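Local coordinates for protein endo-1,4-beta-xylanase (Pseudoalteromonas haloplanktis, PDB 1H12) that hydrolyses internal beta-1,4 linkages of xylan, as a cold-adapted endo-xylanase of glycoside hydrolase family 8, at residues I264-I267 / N273-Q276; N19-Q22 / N28-Q31; N91-F96 / F166-D171; F37-M40 / T46-L49. All coordinates share one frame; numbering follows the deposited sequence. Where two conformers were deposited one is given.

Contact 1 of 4, residues I264-I267 / N273-Q276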
# COMPACT_ATOMS: atom_id res chain seq x y z
N ILE A 264 -4.19 15.35 -16.19
CA ILE A 264 -5.00 16.51 -15.88
C ILE A 264 -6.47 16.20 -16.17
O ILE A 264 -6.82 15.93 -17.33
CB ILE A 264 -4.48 17.76 -16.64
CG1 ILE A 264 -3.01 18.01 -16.37
CG2 ILE A 264 -5.31 18.96 -16.30
CD1 ILE A 264 -2.59 18.13 -14.94
N GLY A 265 -7.31 16.34 -15.17
CA GLY A 265 -8.73 16.14 -15.35
C GLY A 265 -9.12 14.70 -15.54
O GLY A 265 -8.44 13.76 -15.08
N TYR A 266 -10.28 14.52 -16.18
CA TYR A 266 -10.80 13.19 -16.49
C TYR A 266 -10.29 12.72 -17.83
O TYR A 266 -10.14 13.51 -18.79
CB TYR A 266 -12.33 13.25 -16.47
CG TYR A 266 -12.88 13.44 -15.09
CD1 TYR A 266 -12.94 12.36 -14.21
CD2 TYR A 266 -13.26 14.67 -14.59
CE1 TYR A 266 -13.40 12.53 -12.94
CE2 TYR A 266 -13.72 14.84 -13.28
CZ TYR A 266 -13.82 13.73 -12.48
OH TYR A 266 -14.29 13.83 -11.20
N ILE A 267 -10.00 11.42 -17.88
CA ILE A 267 -9.54 10.75 -19.10
C ILE A 267 -10.29 9.46 -19.45
O ILE A 267 -10.07 8.94 -20.52
CB ILE A 267 -8.06 10.47 -19.07
CG1 ILE A 267 -7.63 9.59 -17.92
CG2 ILE A 267 -7.22 11.72 -19.11
CD1 ILE A 267 -6.30 8.91 -18.09
N ASN A 273 -12.04 10.44 -9.76
CA ASN A 273 -11.58 11.80 -9.39
C ASN A 273 -10.66 12.27 -10.49
O ASN A 273 -10.04 11.43 -11.15
CB ASN A 273 -10.72 11.69 -8.02
CG ASN A 273 -11.53 11.34 -6.89
OD1 ASN A 273 -12.52 12.07 -6.56
ND2 ASN A 273 -11.23 10.25 -6.30
N PRO A 274 -10.47 13.59 -10.60
CA PRO A 274 -9.47 14.11 -11.54
C PRO A 274 -8.10 13.52 -11.30
O PRO A 274 -7.69 13.25 -10.16
CB PRO A 274 -9.49 15.61 -11.30
CG PRO A 274 -10.90 15.85 -10.80
CD PRO A 274 -11.18 14.66 -9.92
N GLY A 275 -7.35 13.35 -12.38
CA GLY A 275 -6.04 12.72 -12.26
C GLY A 275 -4.99 13.45 -11.46
O GLY A 275 -4.09 12.82 -10.91
N GLN A 276 -5.15 14.76 -11.37
CA GLN A 276 -4.14 15.60 -10.73
C GLN A 276 -4.45 15.82 -9.28
O GLN A 276 -3.69 16.53 -8.58
CB GLN A 276 -3.95 16.95 -11.44
CG GLN A 276 -4.99 18.04 -11.13
CD GLN A 276 -6.30 17.88 -11.77
OE1 GLN A 276 -6.53 16.96 -12.58
NE2 GLN A 276 -7.20 18.81 -11.51
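G265 presents both its N-H and its carbonyl to the returning chain, and 264-267 runs antiparallel to 273-276 although neither is regular strand. The CA atoms of G265 and P274 are 4.4 Å apart, while those of I264 and Q276 stand 5.3 Å from each other. G275 N donates to G265 O at 2.9 Å. G265 has a positive phi (72°), a backbone shape that glycine takes up most readily, and in this shape it offers both polar groups across the gap.

The second bond comes from a side chain. Q276 has its CG between the backbone N and the carbonyl carbon (chi1 80°) and bends again at the next torsion, which folds its amide back against the loop. Its OE1 takes G265 N at 2.8 Å in a nearly straight bond, 173° at the hydrogen. NE2 of the same amide bonds S330 OG, so both ends are engaged and the amide cannot easily flip. I264 crosses Q276 at about a right angle, with its CD1 3.9 Å from Q276 CB. Farther along, Y266 lies beside P274 and points the same way. P274 CA sits over one face of the ring, Y266 CE2 is 3.9 Å from P274 CG, and Y266 OH comes within 3.5 Å of P274 CD.

The turned loop belongs to the long excursion between helix 219-243 and strand 277-278. G275 is joined to L255 by a backbone bond, I264 and Q276 lean on Y331, and S330 belongs to strand 329-330, which pairs directly with strand 277-278.

Contact 2 of 4, residues N19-Q22 / N28-Q31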
# COMPACT_ATOMS: atom_id res chain seq x y z
N ASN A 19 13.89 1.44 13.99
CA ASN A 19 12.69 1.50 14.82
C ASN A 19 12.40 2.95 15.07
O ASN A 19 12.94 3.58 16.00
CB ASN A 19 12.90 0.72 16.13
CG ASN A 19 11.66 0.64 16.99
OD1 ASN A 19 10.76 1.46 16.90
ND2 ASN A 19 11.61 -0.39 17.86
N LEU A 20 11.61 3.55 14.18
CA LEU A 20 11.33 4.98 14.22
C LEU A 20 10.70 5.39 15.52
O LEU A 20 11.07 6.43 16.11
CB LEU A 20 10.50 5.41 13.02
CG LEU A 20 10.13 6.87 12.97
CD1 LEU A 20 11.33 7.79 12.88
CD2 LEU A 20 9.24 7.13 11.73
N ALA A 21 9.77 4.61 16.04
CA ALA A 21 9.13 4.93 17.29
C ALA A 21 10.14 5.00 18.44
O ALA A 21 10.03 5.87 19.30
CB ALA A 21 8.03 3.94 17.61
N GLN A 22 11.11 4.10 18.41
CA GLN A 22 12.17 4.12 19.44
C GLN A 22 13.03 5.35 19.28
O GLN A 22 13.40 5.99 20.28
CB GLN A 22 13.00 2.85 19.33
CG GLN A 22 14.03 2.69 20.39
CD GLN A 22 14.70 1.31 20.20
OE1 GLN A 22 15.38 1.05 19.20
NE2 GLN A 22 14.42 0.41 21.10
N ASN A 28 6.76 1.03 25.10
CA ASN A 28 5.71 0.02 24.88
C ASN A 28 5.35 -0.10 23.40
O ASN A 28 4.15 -0.27 23.05
CB ASN A 28 4.37 0.35 25.60
N ILE A 29 6.38 0.00 22.56
CA ILE A 29 6.14 0.03 21.13
C ILE A 29 5.56 -1.28 20.62
O ILE A 29 4.56 -1.31 19.89
CB ILE A 29 7.45 0.34 20.42
CG1 ILE A 29 7.97 1.75 20.80
CG2 ILE A 29 7.30 0.19 18.93
CD1 ILE A 29 9.39 1.99 20.52
N GLN A 30 6.19 -2.37 20.97
CA GLN A 30 5.74 -3.65 20.45
C GLN A 30 4.33 -3.99 20.97
O GLN A 30 3.51 -4.58 20.24
CB GLN A 30 6.77 -4.77 20.71
CG GLN A 30 8.13 -4.49 20.18
CD GLN A 30 8.17 -4.22 18.63
OE1 GLN A 30 8.96 -3.22 18.06
NE2 GLN A 30 7.44 -5.08 17.95
N GLN A 31 4.01 -3.65 22.22
CA GLN A 31 2.66 -3.88 22.73
C GLN A 31 1.64 -3.12 21.88
O GLN A 31 0.57 -3.65 21.60
CB GLN A 31 2.49 -3.50 24.24
O HOH W 1 10.47 -1.95 20.14
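I29 pushes its CD1 methyl against the first turn of the helix that N19 caps. With CG1 anti to the carbonyl carbon (chi1 -63°) and the chain nearly extended beyond it, CD1 reaches Q22 N at 3.4 Å and lies 3.8 Å from A21 CB. The same methyl is 3.9 Å from N19 OD1, the N19 side chain approaching from the opposite direction.

N19 turns its CG anti to the backbone N (chi1 -175°), which swings the amide over the helix start. There OD1 accepts Q22 N at 3.1 Å, the N-cap bond, from a donor well above the carbonyl plane (62° out of it). The other end of the amide, ND2, makes a weak bond to a water, and that water donates to Q30 OE1 at 2.9 Å. The two amides are almost perpendicular and meet through this water, while Q30 NE2 is taken by N396 OD1. Replacing N19 by an alanine would probably leave Q22 N without its cap and the water without one of its partners, and would uncover part of the I29 methyl. A21 packs beyond the contact on F365 and W369 of helix 358-369.

The N19 amide thus satisfies a helix-start N-H directly, but its weak water link to Q30 is the softer half, and the direct tie is mainly apolar packing of the I29 methyl.

Contact 3 of 4, residues N91-F96 / F166-D171; sequences NKQEEF and FNYYND
Q93 and F96, one turn apart on helix 93-107, receive the ring of Y168 from the first turn of helix 168-182; the two helices probably belong to the (alpha/alpha)6 barrel of this family. The tight part is aromatic. F96, its CG anti to the backbone N (chi1 -176°), slides past Y168 in the opposite direction, and the CE1 atoms of F96 and Y168 come to 3.7 Å, with the ring planes at 87°. F166 O lies over one face of the Y168 ring, toward its rim. F96 is enclosed further by M84, A87 and V88 of helix 77-89 and meets W160 edge-to-face.

The looser side is formed by Q93, which is partly exposed. Its extended chain carries NE2 to the edge of the tyrosine, where it donates to Y168 OH at 3.1 Å, with the oxygen in the amide plane and the bond almost straight (175°). D97 OD1 is the stronger partner of the same hydroxyl.

While the Y168 ring packs on F96, its hydroxyl is gripped at the far end, which probably restricts the rotation of the ring. A buried tyrosine oxygen is thereby satisfied twice, by Q93 NE2 donating to it and by D97 OD1.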
# COMPACT_ATOMS: atom_id res chain seq x y z
N ASN A 91 3.78 -12.81 11.99
CA ASN A 91 3.79 -14.29 12.15
C ASN A 91 2.39 -14.84 12.45
O ASN A 91 2.24 -15.77 13.22
CB ASN A 91 4.82 -14.76 13.18
CG ASN A 91 5.67 -15.91 12.67
OD1 ASN A 91 5.77 -16.17 11.48
ND2 ASN A 91 6.32 -16.60 13.63
N LYS A 92 1.37 -14.25 11.82
CA LYS A 92 -0.03 -14.59 12.07
C LYS A 92 -0.57 -15.47 10.93
O LYS A 92 -1.25 -15.02 10.01
CB LYS A 92 -0.86 -13.32 12.23
CG LYS A 92 -0.35 -12.40 13.32
CD LYS A 92 -0.59 -12.96 14.71
CE LYS A 92 -0.19 -12.00 15.77
NZ LYS A 92 -0.57 -12.54 17.10
N GLN A 93 -0.23 -16.77 11.02
CA GLN A 93 -0.43 -17.63 9.88
C GLN A 93 -1.88 -17.97 9.58
O GLN A 93 -2.28 -18.01 8.41
CB GLN A 93 0.41 -18.90 10.04
CG GLN A 93 0.42 -19.77 8.79
CD GLN A 93 1.30 -20.97 8.90
OE1 GLN A 93 1.72 -21.34 10.05
NE2 GLN A 93 1.56 -21.61 7.79
N GLU A 94 -2.67 -18.23 10.60
CA GLU A 94 -4.06 -18.55 10.38
C GLU A 94 -4.77 -17.40 9.67
O GLU A 94 -5.57 -17.62 8.75
CB GLU A 94 -4.79 -18.87 11.70
N GLU A 95 -4.55 -16.20 10.17
CA GLU A 95 -5.16 -15.00 9.57
C GLU A 95 -4.73 -14.87 8.12
O GLU A 95 -5.57 -14.58 7.24
CB GLU A 95 -4.80 -13.77 10.38
CG GLU A 95 -5.44 -13.69 11.78
CD GLU A 95 -4.70 -14.47 12.84
OE1 GLU A 95 -3.71 -15.18 12.64
OE2 GLU A 95 -5.14 -14.27 14.00
N PHE A 96 -3.44 -15.02 7.86
CA PHE A 96 -2.91 -14.98 6.50
C PHE A 96 -3.64 -15.98 5.63
O PHE A 96 -4.13 -15.65 4.53
CB PHE A 96 -1.42 -15.24 6.51
CG PHE A 96 -0.77 -15.11 5.17
CD1 PHE A 96 -0.92 -16.08 4.20
CD2 PHE A 96 0.00 -14.00 4.90
CE1 PHE A 96 -0.35 -15.90 2.96
CE2 PHE A 96 0.61 -13.84 3.69
CZ PHE A 96 0.44 -14.80 2.70
N PHE A 166 -1.14 -24.18 1.71
CA PHE A 166 -0.71 -23.49 0.51
C PHE A 166 0.72 -23.72 0.18
O PHE A 166 1.61 -23.71 1.08
CB PHE A 166 -0.94 -21.99 0.66
CG PHE A 166 -2.38 -21.64 0.83
CD1 PHE A 166 -3.24 -21.77 -0.21
CD2 PHE A 166 -2.87 -21.17 2.02
CE1 PHE A 166 -4.57 -21.47 -0.08
CE2 PHE A 166 -4.22 -20.87 2.16
CZ PHE A 166 -5.06 -21.01 1.14
N ASN A 167 0.98 -23.83 -1.12
CA ASN A 167 2.35 -23.69 -1.64
C ASN A 167 2.46 -22.20 -1.93
O ASN A 167 2.17 -21.74 -3.03
CB ASN A 167 2.57 -24.54 -2.88
CG ASN A 167 4.00 -24.56 -3.28
OD1 ASN A 167 4.70 -23.59 -3.20
ND2 ASN A 167 4.45 -25.73 -3.73
N TYR A 168 2.80 -21.43 -0.90
CA TYR A 168 2.89 -20.01 -1.01
C TYR A 168 3.79 -19.59 -2.14
O TYR A 168 3.52 -18.60 -2.85
CB TYR A 168 3.38 -19.37 0.27
CG TYR A 168 2.61 -19.68 1.54
CD1 TYR A 168 1.31 -19.19 1.76
CD2 TYR A 168 3.18 -20.43 2.53
CE1 TYR A 168 0.65 -19.43 2.93
CE2 TYR A 168 2.51 -20.68 3.72
CZ TYR A 168 1.25 -20.20 3.91
OH TYR A 168 0.60 -20.48 5.10
N TYR A 169 4.93 -20.27 -2.28
CA TYR A 169 5.91 -19.89 -3.28
C TYR A 169 5.33 -20.03 -4.67
O TYR A 169 5.45 -19.12 -5.50
CB TYR A 169 7.19 -20.73 -3.13
CG TYR A 169 8.29 -20.20 -4.03
CD1 TYR A 169 8.97 -19.06 -3.72
CD2 TYR A 169 8.59 -20.82 -5.22
CE1 TYR A 169 9.93 -18.52 -4.58
CE2 TYR A 169 9.52 -20.32 -6.08
CZ TYR A 169 10.21 -19.16 -5.75
OH TYR A 169 11.14 -18.66 -6.65
N ASN A 170 4.71 -21.18 -4.98
CA ASN A 170 4.13 -21.35 -6.27
C ASN A 170 3.03 -20.31 -6.52
O ASN A 170 2.90 -19.77 -7.64
CB ASN A 170 3.50 -22.75 -6.44
N ASP A 171 2.23 -20.03 -5.49
CA ASP A 171 1.20 -19.01 -5.63
C ASP A 171 1.83 -17.64 -5.92
O ASP A 171 1.30 -16.86 -6.71
CB ASP A 171 0.30 -18.96 -4.42
CG ASP A 171 -0.63 -20.14 -4.28
OD1 ASP A 171 -0.78 -20.90 -5.25
OD2 ASP A 171 -1.23 -20.34 -3.21

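Contact 4 of 4, residues F37-M40 / T46-L49; sequences FDNM and TQQL
M40, the last residue of helix 29-40, gives its carbonyl to L49 N at 2.9 Å, and the CA atoms of M40 and Q48 approach to 4.2 Å. Q48 CA adds a C-H...O contact to M40 O at 3.5 Å.

N39 and Q47 lie side by side and point the same way, their amides stacked with planes 29° apart. Q47, bent at its second torsion (chi2 80°), lays its chain along the asparagine and brings OE1 to 3.6 Å from N39 CB. N39 ND2 bonds Q373 OE1, and Q47 also touches Q373. Shortening Q47 to an alanine is likely to leave the N39 side chain without its stacked amide and to open a gap beside Q373. On the inner side M40 extends fully and crosses L49: M40 CG is 4.0 Å from L49 CB, and M40 CE is as far from L49 CD1. M387 of helix 379-392 also packs on M40.

The carbonyl of the last helical residue is taken up by L49 N, and N44 makes a second tie, its ND2 bonding N39 O and its OD1 accepting from Q48 N. The chain thereby passes from helix toward strand 50-55 with its backbone polar groups paired.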
# COMPACT_ATOMS: atom_id res chain seq x y z
N PHE A 37 -2.86 -5.05 15.76
CA PHE A 37 -3.23 -6.22 15.00
C PHE A 37 -4.38 -6.94 15.68
O PHE A 37 -5.38 -7.32 15.04
CB PHE A 37 -2.04 -7.17 14.80
CG PHE A 37 -2.36 -8.33 13.92
CD1 PHE A 37 -2.98 -9.47 14.41
CD2 PHE A 37 -2.08 -8.28 12.57
CE1 PHE A 37 -3.35 -10.51 13.55
CE2 PHE A 37 -2.39 -9.30 11.72
CZ PHE A 37 -3.04 -10.43 12.20
N ASP A 38 -4.30 -7.13 16.98
CA ASP A 38 -5.33 -7.89 17.68
C ASP A 38 -6.67 -7.27 17.58
O ASP A 38 -7.68 -7.95 17.49
CB ASP A 38 -4.96 -8.04 19.15
CG ASP A 38 -3.79 -9.01 19.37
OD1 ASP A 38 -3.39 -9.71 18.42
OD2 ASP A 38 -3.22 -9.00 20.49
N ASN A 39 -6.72 -5.94 17.61
CA ASN A 39 -8.01 -5.27 17.51
C ASN A 39 -8.55 -5.25 16.09
O ASN A 39 -9.75 -5.36 15.86
CB ASN A 39 -7.90 -3.82 18.00
CG ASN A 39 -7.65 -3.70 19.47
OD1 ASN A 39 -7.97 -4.59 20.21
ND2 ASN A 39 -7.06 -2.53 19.89
N MET A 40 -7.66 -5.12 15.09
CA MET A 40 -8.09 -5.17 13.69
C MET A 40 -8.59 -6.56 13.31
O MET A 40 -9.50 -6.69 12.49
CB MET A 40 -6.96 -4.71 12.81
CG MET A 40 -7.28 -4.81 11.31
SD MET A 40 -5.92 -4.11 10.35
CE MET A 40 -6.29 -4.77 8.75
N THR A 46 -15.44 -3.05 16.34
CA THR A 46 -15.04 -1.71 16.78
C THR A 46 -13.90 -1.23 15.87
O THR A 46 -14.15 -0.43 14.97
CB THR A 46 -14.75 -1.74 18.24
OG1 THR A 46 -15.93 -2.23 18.96
CG2 THR A 46 -14.50 -0.28 18.75
N GLN A 47 -12.72 -1.73 16.10
CA GLN A 47 -11.62 -1.56 15.15
C GLN A 47 -11.62 -2.63 14.03
O GLN A 47 -10.95 -2.46 13.01
CB GLN A 47 -10.27 -1.68 15.86
CG GLN A 47 -10.01 -0.70 16.97
CD GLN A 47 -10.67 -1.07 18.31
OE1 GLN A 47 -11.10 -2.21 18.49
NE2 GLN A 47 -10.76 -0.09 19.23
N GLN A 48 -12.35 -3.71 14.27
CA GLN A 48 -12.30 -4.90 13.45
C GLN A 48 -12.47 -4.59 11.96
O GLN A 48 -13.43 -3.94 11.53
CB GLN A 48 -13.42 -5.83 13.90
CG GLN A 48 -13.53 -7.11 13.08
CD GLN A 48 -14.69 -8.01 13.53
OE1 GLN A 48 -15.51 -7.62 14.41
NE2 GLN A 48 -14.77 -9.18 12.93
N LEU A 49 -11.56 -5.21 11.17
CA LEU A 49 -11.69 -5.22 9.72
C LEU A 49 -11.75 -6.66 9.12
O LEU A 49 -12.08 -6.80 7.95
CB LEU A 49 -10.54 -4.44 9.05
CG LEU A 49 -10.64 -2.95 9.25
CD1 LEU A 49 -9.40 -2.25 8.76
CD2 LEU A 49 -11.89 -2.39 8.57

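Contacts 2 and 4 lie at the two ends of helix 29-40, with centres about 19 Å apart and nearest atoms about 7 Å apart. Contact 4 touches contact 3 directly, F37 CZ meeting K92 CG at 3.5 Å, so these two are continuous, while contact 2 touches neither. Contact 1 stands alone, its centre about 39 Å from that of contact 2 and about 38 Å from that of contact 3, on the opposite side of the chain's centre from both. The bound beta-D-xylopyranose is about 13 Å from the side chain of N273 in contact 1 and about 12 Å from that of Q47 in contact 4. In contact 4, Q48 O bonds R379, next in sequence to Y378 of the sugar pocket.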